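Local atomic coordinates of putative sugar kinase PH1459 (Pyrococcus horikoshii, PDB entry 3EWM), a protein that probably phosphorylates a sugar, perhaps fructose, with ATP and belongs to the PfkB (ribokinase-like) family of carbohydrate kinases. Residues Glu123-Val128 with Gly153-Ala158. Sequence-based numbering, arbitrary orientation.
Sequences EEAKIV and GSSLIA
Ile-127 and Val-128 pair in parallel with Leu-156 and Ile-157 near the N-terminal ends of two neighbouring strands of the large ribokinase-fold sheet, the strands of a beta-alpha-beta unit whose crossover is helix 140-151. The ladder is a worked example of parallel pairing. Val-128 N reaches Leu-156 O at 2.7 Å, nearly straight at 169° and close to the C=O axis, and the O of Val-128 accepts Ala-158 N at 2.8 Å. Before these rungs Leu-156 N donates to Lys-126 O over 2.8 Å, but with a more bent N-H...O angle of 142°. Leu-156 O also receives a CA-H...O contact from Ile-127 CA at 3.2 Å.

One step earlier, a side chain takes over from the backbone. Just past helix 119-124, Ala-125 presents its carbonyl O to the hydroxyl of Ser-155, and OG donates to it over 2.6 Å from 34° out of the carbonyl plane. OG is brought there by lying anti to the Ser-155 carbonyl carbon, beside the backbone N. Ser-155 CB also lies close to Ala-125 O, and it meets Val-128 CG2 at 4.2 Å.

The two faces of the sheet pack differently. On one, Ile-127 CG1 meets Leu-156 CB at 4.1 Å, the side chains crossing obliquely, and Ile-127 CG2 lies near Ala-158 CB; helix 245-259 packs over this face. On the other, Val-128 and Ile-157 touch Ile-148 and Ile-151 of the crossover helix.

Ala-158 lies about 7 Å, side chain to side chain, from Lys-190, which binds ATP. Chemically, the buried serine gives the Ala-125 carbonyl a partner one residue before the first backbone bond of the ladder, adding one side-chain bond in the loop after the helix.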
ATOM      1  N   GLU A 123     -23.749   0.924 -20.855  1.00 19.51           N
ATOM      2  CA  GLU A 123     -24.918   0.724 -21.717  1.00 19.93           C
ATOM      3  C   GLU A 123     -24.645  -0.204 -22.899  1.00 19.27           C
ATOM      4  O   GLU A 123     -25.557  -0.871 -23.394  1.00 19.22           O
ATOM      5  CB  GLU A 123     -25.516   2.052 -22.173  1.00 20.20           C
ATOM      6  CG  GLU A 123     -26.311   2.741 -21.055  1.00 21.57           C
ATOM      7  CD  GLU A 123     -27.101   3.951 -21.515  1.00 21.66           C
ATOM      8  OE1 GLU A 123     -26.942   4.397 -22.673  1.00 23.54           O
ATOM      9  OE2 GLU A 123     -27.895   4.468 -20.693  1.00 24.96           O
ATOM     10  N   GLU A 124     -23.388  -0.264 -23.327  1.00 18.63           N
ATOM     11  CA  GLU A 124     -22.994  -1.135 -24.417  1.00 18.60           C
ATOM     12  C   GLU A 124     -22.946  -2.597 -23.970  1.00 17.75           C
ATOM     13  O   GLU A 124     -23.209  -3.510 -24.759  1.00 17.39           O
ATOM     14  CB  GLU A 124     -21.626  -0.714 -24.967  1.00 18.95           C
ATOM     15  CG  GLU A 124     -21.241  -1.431 -26.259  1.00 20.62           C
ATOM     16  CD  GLU A 124     -19.837  -1.115 -26.750  1.00 21.82           C
ATOM     17  OE1 GLU A 124     -19.197  -0.165 -26.215  1.00 25.56           O
ATOM     18  OE2 GLU A 124     -19.374  -1.819 -27.688  1.00 25.04           O
ATOM     19  N   ALA A 125     -22.600  -2.813 -22.703  1.00 16.28           N
ATOM     20  CA  ALA A 125     -22.332  -4.164 -22.207  1.00 15.88           C
ATOM     21  C   ALA A 125     -23.562  -5.052 -22.293  1.00 14.89           C
ATOM     22  O   ALA A 125     -24.664  -4.637 -21.932  1.00 15.88           O
ATOM     23  CB  ALA A 125     -21.842  -4.103 -20.771  1.00 15.52           C
ATOM     24  N   LYS A 126     -23.368  -6.275 -22.767  1.00 14.12           N
ATOM     25  CA  LYS A 126     -24.410  -7.302 -22.689  1.00 13.70           C
ATOM     26  C   LYS A 126     -24.403  -7.986 -21.326  1.00 12.54           C
ATOM     27  O   LYS A 126     -25.445  -8.424 -20.829  1.00 10.99           O
ATOM     28  CB  LYS A 126     -24.214  -8.334 -23.795  1.00 14.57           C
ATOM     29  CG  LYS A 126     -24.310  -7.759 -25.209  1.00 18.40           C
ATOM     30  CD  LYS A 126     -25.692  -7.216 -25.508  1.00 24.13           C
ATOM     31  CE  LYS A 126     -25.786  -6.829 -26.984  1.00 27.71           C
ATOM     32  NZ  LYS A 126     -27.087  -6.188 -27.299  1.00 29.57           N
ATOM     33  N   ILE A 127     -23.203  -8.110 -20.754  1.00 11.61           N
ATOM     34  CA  ILE A 127     -23.035  -8.597 -19.393  1.00 10.60           C
ATOM     35  C   ILE A 127     -22.192  -7.590 -18.622  1.00 10.53           C
ATOM     36  O   ILE A 127     -21.179  -7.098 -19.126  1.00 10.20           O
ATOM     37  CB  ILE A 127     -22.362  -9.971 -19.329  1.00 10.62           C
ATOM     38  CG1 ILE A 127     -23.097 -10.978 -20.223  1.00 10.19           C
ATOM     39  CG2 ILE A 127     -22.251 -10.467 -17.849  1.00  9.57           C
ATOM     40  CD1 ILE A 127     -22.501 -12.362 -20.192  1.00 12.79           C
ATOM     41  N   VAL A 128     -22.638  -7.279 -17.412  1.00  9.94           N
ATOM     42  CA  VAL A 128     -21.852  -6.461 -16.480  1.00  9.64           C
ATOM     43  C   VAL A 128     -21.493  -7.289 -15.248  1.00 10.12           C
ATOM     44  O   VAL A 128     -22.348  -7.875 -14.587  1.00  9.88           O
ATOM     45  CB  VAL A 128     -22.576  -5.158 -16.079  1.00 10.15           C
ATOM     46  CG1 VAL A 128     -21.788  -4.386 -15.019  1.00  9.01           C
ATOM     47  CG2 VAL A 128     -22.793  -4.287 -17.300  1.00 10.12           C
ATOM     48  N   GLY A 153     -32.118  -5.146 -16.225  1.00 25.63           N
ATOM     49  CA  GLY A 153     -33.072  -5.218 -17.335  1.00 25.55           C
ATOM     50  C   GLY A 153     -32.484  -5.026 -18.728  1.00 25.42           C
ATOM     51  O   GLY A 153     -33.029  -5.566 -19.702  1.00 26.42           O
ATOM     52  N   SER A 154     -31.392  -4.260 -18.828  1.00 24.72           N
ATOM     53  CA  SER A 154     -30.734  -3.942 -20.117  1.00 23.63           C
ATOM     54  C   SER A 154     -29.495  -4.772 -20.444  1.00 22.60           C
ATOM     55  O   SER A 154     -29.168  -4.961 -21.620  1.00 22.97           O
ATOM     56  CB  SER A 154     -30.345  -2.468 -20.168  1.00 23.78           C
ATOM     57  OG  SER A 154     -31.492  -1.656 -20.028  1.00 25.49           O
ATOM     58  N   SER A 155     -28.776  -5.201 -19.405  1.00 20.72           N
ATOM     59  CA  SER A 155     -27.622  -6.098 -19.532  1.00 19.15           C
ATOM     60  C   SER A 155     -27.792  -7.150 -18.463  1.00 17.10           C
ATOM     61  O   SER A 155     -28.359  -6.861 -17.414  1.00 17.40           O
ATOM     62  CB  SER A 155     -26.302  -5.382 -19.235  1.00 18.92           C
ATOM     63  OG  SER A 155     -26.190  -4.130 -19.878  1.00 22.80           O
ATOM     64  N   LEU A 156     -27.285  -8.349 -18.717  1.00 15.27           N
ATOM     65  CA  LEU A 156     -27.155  -9.362 -17.682  1.00 13.95           C
ATOM     66  C   LEU A 156     -26.138  -8.913 -16.624  1.00 13.62           C
ATOM     67  O   LEU A 156     -25.097  -8.331 -16.941  1.00 13.19           O
ATOM     68  CB  LEU A 156     -26.725 -10.699 -18.289  1.00 13.77           C
ATOM     69  CG  LEU A 156     -27.717 -11.310 -19.264  1.00 13.77           C
ATOM     70  CD1 LEU A 156     -27.176 -12.587 -19.870  1.00 15.48           C
ATOM     71  CD2 LEU A 156     -29.059 -11.558 -18.555  1.00 14.88           C
ATOM     72  N   ILE A 157     -26.467  -9.184 -15.371  1.00 12.61           N
ATOM     73  CA  ILE A 157     -25.641  -8.801 -14.254  1.00 12.25           C
ATOM     74  C   ILE A 157     -25.047 -10.053 -13.637  1.00 11.82           C
ATOM     75  O   ILE A 157     -25.755 -11.012 -13.354  1.00 12.44           O
ATOM     76  CB  ILE A 157     -26.472  -8.015 -13.201  1.00 12.36           C
ATOM     77  CG1 ILE A 157     -26.982  -6.706 -13.806  1.00 12.19           C
ATOM     78  CG2 ILE A 157     -25.659  -7.768 -11.938  1.00 10.77           C
ATOM     79  CD1 ILE A 157     -28.188  -6.169 -13.094  1.00 17.08           C
ATOM     80  N   ALA A 158     -23.741 -10.038 -13.438  1.00 11.95           N
ATOM     81  CA  ALA A 158     -23.052 -11.164 -12.815  1.00 11.64           C
ATOM     82  C   ALA A 158     -22.317 -10.687 -11.575  1.00 11.93           C
ATOM     83  O   ALA A 158     -21.675  -9.627 -11.584  1.00 11.06           O
ATOM     84  CB  ALA A 158     -22.087 -11.818 -13.815  1.00 11.53           C
TER